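Side-chain contact in histidine--tRNA ligase (Thermus thermophilus, PDB 1H4V), which catalyses the ATP-dependent attachment of L-histidine to tRNA(His), releasing AMP and diphosphate, and works as a homodimer of the class II synthetase family: residues 394-399 against 405-410. Residues are numbered along the deposited sequence; the frame is centred on the assembly and turned at random.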
ATOM      1  N   VAL A 394      31.715 -23.826  11.232  1.00 28.71           N
ATOM      2  CA  VAL A 394      30.518 -24.138  10.460  1.00 27.28           C
ATOM      3  C   VAL A 394      30.929 -24.841   9.179  1.00 27.02           C
ATOM      4  O   VAL A 394      32.044 -24.652   8.682  1.00 27.82           O
ATOM      5  CB  VAL A 394      29.756 -22.856  10.058  1.00 26.43           C
ATOM      6  CG1 VAL A 394      28.387 -23.209   9.512  1.00 24.08           C
ATOM      7  CG2 VAL A 394      29.642 -21.930  11.250  1.00 32.30           C
ATOM      8  N   THR A 395      30.025 -25.651   8.645  1.00 26.13           N
ATOM      9  CA  THR A 395      30.286 -26.354   7.404  1.00 26.43           C
ATOM     10  C   THR A 395      29.332 -25.754   6.398  1.00 27.46           C
ATOM     11  O   THR A 395      28.131 -25.669   6.649  1.00 27.58           O
ATOM     12  CB  THR A 395      30.016 -27.868   7.539  1.00 26.58           C
ATOM     13  OG1 THR A 395      31.007 -28.445   8.396  1.00 31.08           O
ATOM     14  CG2 THR A 395      30.067 -28.557   6.185  1.00 21.85           C
ATOM     15  N   LEU A 396      29.870 -25.311   5.270  1.00 27.45           N
ATOM     16  CA  LEU A 396      29.047 -24.719   4.228  1.00 26.77           C
ATOM     17  C   LEU A 396      29.140 -25.546   2.955  1.00 27.18           C
ATOM     18  O   LEU A 396      30.165 -26.159   2.669  1.00 25.61           O
ATOM     19  CB  LEU A 396      29.490 -23.277   3.946  1.00 24.16           C
ATOM     20  CG  LEU A 396      29.316 -22.244   5.072  1.00 24.50           C
ATOM     21  CD1 LEU A 396      29.840 -20.884   4.609  1.00 20.60           C
ATOM     22  CD2 LEU A 396      27.846 -22.152   5.475  1.00 18.55           C
ATOM     23  N   LYS A 397      28.054 -25.569   2.197  1.00 27.47           N
ATOM     24  CA  LYS A 397      28.033 -26.313   0.959  1.00 28.63           C
ATOM     25  C   LYS A 397      27.301 -25.516  -0.104  1.00 29.02           C
ATOM     26  O   LYS A 397      26.096 -25.295   0.004  1.00 28.87           O
ATOM     27  CB  LYS A 397      27.337 -27.661   1.154  1.00 28.38           C
ATOM     28  CG  LYS A 397      27.363 -28.543  -0.084  1.00 30.34           C
ATOM     29  CD  LYS A 397      26.566 -29.821   0.129  1.00 35.48           C
ATOM     30  CE  LYS A 397      26.855 -30.836  -0.963  1.00 37.17           C
ATOM     31  NZ  LYS A 397      28.306 -31.193  -0.965  1.00 46.56           N
ATOM     32  N   ARG A 398      28.028 -25.070  -1.123  1.00 29.70           N
ATOM     33  CA  ARG A 398      27.396 -24.327  -2.196  1.00 31.39           C
ATOM     34  C   ARG A 398      26.588 -25.373  -2.953  1.00 31.74           C
ATOM     35  O   ARG A 398      27.144 -26.246  -3.616  1.00 30.16           O
ATOM     36  CB  ARG A 398      28.445 -23.673  -3.093  1.00 32.46           C
ATOM     37  CG  ARG A 398      27.843 -22.770  -4.156  1.00 39.07           C
ATOM     38  CD  ARG A 398      28.883 -21.845  -4.773  1.00 46.27           C
ATOM     39  NE  ARG A 398      28.274 -20.910  -5.719  1.00 54.47           N
ATOM     40  CZ  ARG A 398      27.299 -20.058  -5.410  1.00 56.43           C
ATOM     41  NH1 ARG A 398      26.816 -20.020  -4.177  1.00 61.08           N
ATOM     42  NH2 ARG A 398      26.798 -19.252  -6.335  1.00 58.76           N
ATOM     43  N   LEU A 399      25.268 -25.293  -2.829  1.00 32.46           N
ATOM     44  CA  LEU A 399      24.386 -26.263  -3.462  1.00 34.55           C
ATOM     45  C   LEU A 399      24.587 -26.429  -4.966  1.00 35.26           C
ATOM     46  O   LEU A 399      24.687 -27.552  -5.456  1.00 36.47           O
ATOM     47  CB  LEU A 399      22.920 -25.922  -3.156  1.00 32.77           C
ATOM     48  CG  LEU A 399      22.519 -25.863  -1.673  1.00 32.02           C
ATOM     49  CD1 LEU A 399      21.010 -25.842  -1.560  1.00 33.45           C
ATOM     50  CD2 LEU A 399      23.050 -27.058  -0.933  1.00 32.00           C
ATOM     51  N   VAL A 405      32.866 -26.528   2.382  1.00 27.81           N
ATOM     52  CA  VAL A 405      33.982 -25.979   3.137  1.00 27.72           C
ATOM     53  C   VAL A 405      33.697 -25.870   4.635  1.00 28.05           C
ATOM     54  O   VAL A 405      32.547 -25.751   5.060  1.00 29.07           O
ATOM     55  CB  VAL A 405      34.348 -24.585   2.614  1.00 28.85           C
ATOM     56  CG1 VAL A 405      33.176 -23.629   2.852  1.00 27.23           C
ATOM     57  CG2 VAL A 405      35.609 -24.083   3.303  1.00 26.51           C
ATOM     58  N   ARG A 406      34.762 -25.909   5.428  1.00 26.66           N
ATOM     59  CA  ARG A 406      34.654 -25.803   6.875  1.00 27.12           C
ATOM     60  C   ARG A 406      35.354 -24.515   7.293  1.00 26.15           C
ATOM     61  O   ARG A 406      36.556 -24.374   7.125  1.00 26.02           O
ATOM     62  CB  ARG A 406      35.326 -27.009   7.540  1.00 27.37           C
ATOM     63  CG  ARG A 406      35.408 -26.926   9.050  1.00 32.31           C
ATOM     64  CD  ARG A 406      34.033 -26.967   9.681  1.00 38.42           C
ATOM     65  NE  ARG A 406      33.566 -28.335   9.912  1.00 44.33           N
ATOM     66  CZ  ARG A 406      33.913 -29.084  10.958  1.00 44.42           C
ATOM     67  NH1 ARG A 406      34.734 -28.610  11.888  1.00 40.70           N
ATOM     68  NH2 ARG A 406      33.429 -30.314  11.078  1.00 46.11           N
ATOM     69  N   LEU A 407      34.604 -23.570   7.836  1.00 27.06           N
ATOM     70  CA  LEU A 407      35.199 -22.310   8.253  1.00 28.37           C
ATOM     71  C   LEU A 407      34.717 -21.876   9.631  1.00 27.85           C
ATOM     72  O   LEU A 407      33.715 -22.386  10.137  1.00 27.04           O
ATOM     73  CB  LEU A 407      34.897 -21.220   7.211  1.00 33.49           C
ATOM     74  CG  LEU A 407      33.440 -20.920   6.847  1.00 33.96           C
ATOM     75  CD1 LEU A 407      33.397 -19.884   5.737  1.00 36.45           C
ATOM     76  CD2 LEU A 407      32.744 -22.180   6.378  1.00 40.83           C
ATOM     77  N   SER A 408      35.452 -20.953  10.244  1.00 27.58           N
ATOM     78  CA  SER A 408      35.091 -20.438  11.564  1.00 29.51           C
ATOM     79  C   SER A 408      33.919 -19.462  11.430  1.00 29.90           C
ATOM     80  O   SER A 408      33.686 -18.903  10.358  1.00 29.88           O
ATOM     81  CB  SER A 408      36.284 -19.724  12.201  1.00 30.25           C
ATOM     82  OG  SER A 408      36.699 -18.622  11.408  1.00 30.23           O
ATOM     83  N   ARG A 409      33.187 -19.252  12.518  1.00 31.49           N
ATOM     84  CA  ARG A 409      32.044 -18.351  12.486  1.00 34.07           C
ATOM     85  C   ARG A 409      32.384 -16.916  12.104  1.00 34.11           C
ATOM     86  O   ARG A 409      31.584 -16.245  11.466  1.00 35.06           O
ATOM     87  CB  ARG A 409      31.315 -18.362  13.827  1.00 35.08           C
ATOM     88  CG  ARG A 409      30.538 -19.626  14.080  1.00 41.41           C
ATOM     89  CD  ARG A 409      29.369 -19.347  14.999  1.00 48.20           C
ATOM     90  NE  ARG A 409      28.563 -20.538  15.248  1.00 49.78           N
ATOM     91  CZ  ARG A 409      27.369 -20.520  15.830  1.00 50.88           C
ATOM     92  NH1 ARG A 409      26.833 -19.370  16.223  1.00 45.42           N
ATOM     93  NH2 ARG A 409      26.714 -21.657  16.029  1.00 55.80           N
ATOM     94  N   GLU A 410      33.565 -16.446  12.483  1.00 34.38           N
ATOM     95  CA  GLU A 410      33.963 -15.082  12.162  1.00 36.90           C
ATOM     96  C   GLU A 410      34.157 -14.881  10.662  1.00 36.98           C
ATOM     97  O   GLU A 410      34.030 -13.764  10.160  1.00 38.92           O
ATOM     98  CB  GLU A 410      35.269 -14.715  12.874  1.00 40.08           C
ATOM     99  CG  GLU A 410      35.241 -14.812  14.393  1.00 49.99           C
ATOM    100  CD  GLU A 410      35.134 -16.246  14.894  1.00 57.50           C
ATOM    101  OE1 GLU A 410      35.892 -17.112  14.397  1.00 59.57           O
ATOM    102  OE2 GLU A 410      34.299 -16.506  15.790  1.00 60.44           O
TER
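Four backbone hydrogen bonds pair Val-394 with Leu-407 and Leu-396 with Val-405, the antiparallel register of a beta hairpin in which the N-to-C directions of segments 394-398 and 405-408 lie 138° apart. The hairpin closes one edge of the five-stranded mixed sheet in the anticodon-binding domain: 393-398 also bonds to strand 380-384, and 404-408 is outermost. The straightest of the four links joins Leu-396 N to Val-405 O, 2.7 Å at 170°.

Thr-395 and Arg-406 form the non-hydrogen-bonded pair between them, with CA atoms 4.4 Å apart, and their side chains share one face. Arg-406 bends at both chi2 and chi3, which folds its chain back over the neighbouring strand and brings CD to 3.2 Å from Val-394 O. From there NE donates to Thr-395 OG1 at 3.0 Å, the hydroxyl lying at the guanidinium edge, 23° out of plane. Glu-388 also bonds this hydroxyl, while Glu-393 makes a salt bridge with Arg-406 NH1.

Val-394, Leu-396, Val-405 and Leu-407 occupy the other face, where Tyr-415 of helix 412-419 covers the last three. Val-394 CG2 meets the aliphatic CG of Arg-409 at 3.8 Å. The leucine side chains cross at about a right angle, with CD2 of Leu-407 lying 3.6 Å from Leu-396 CD1 and 3.5 Å from Val-394 O.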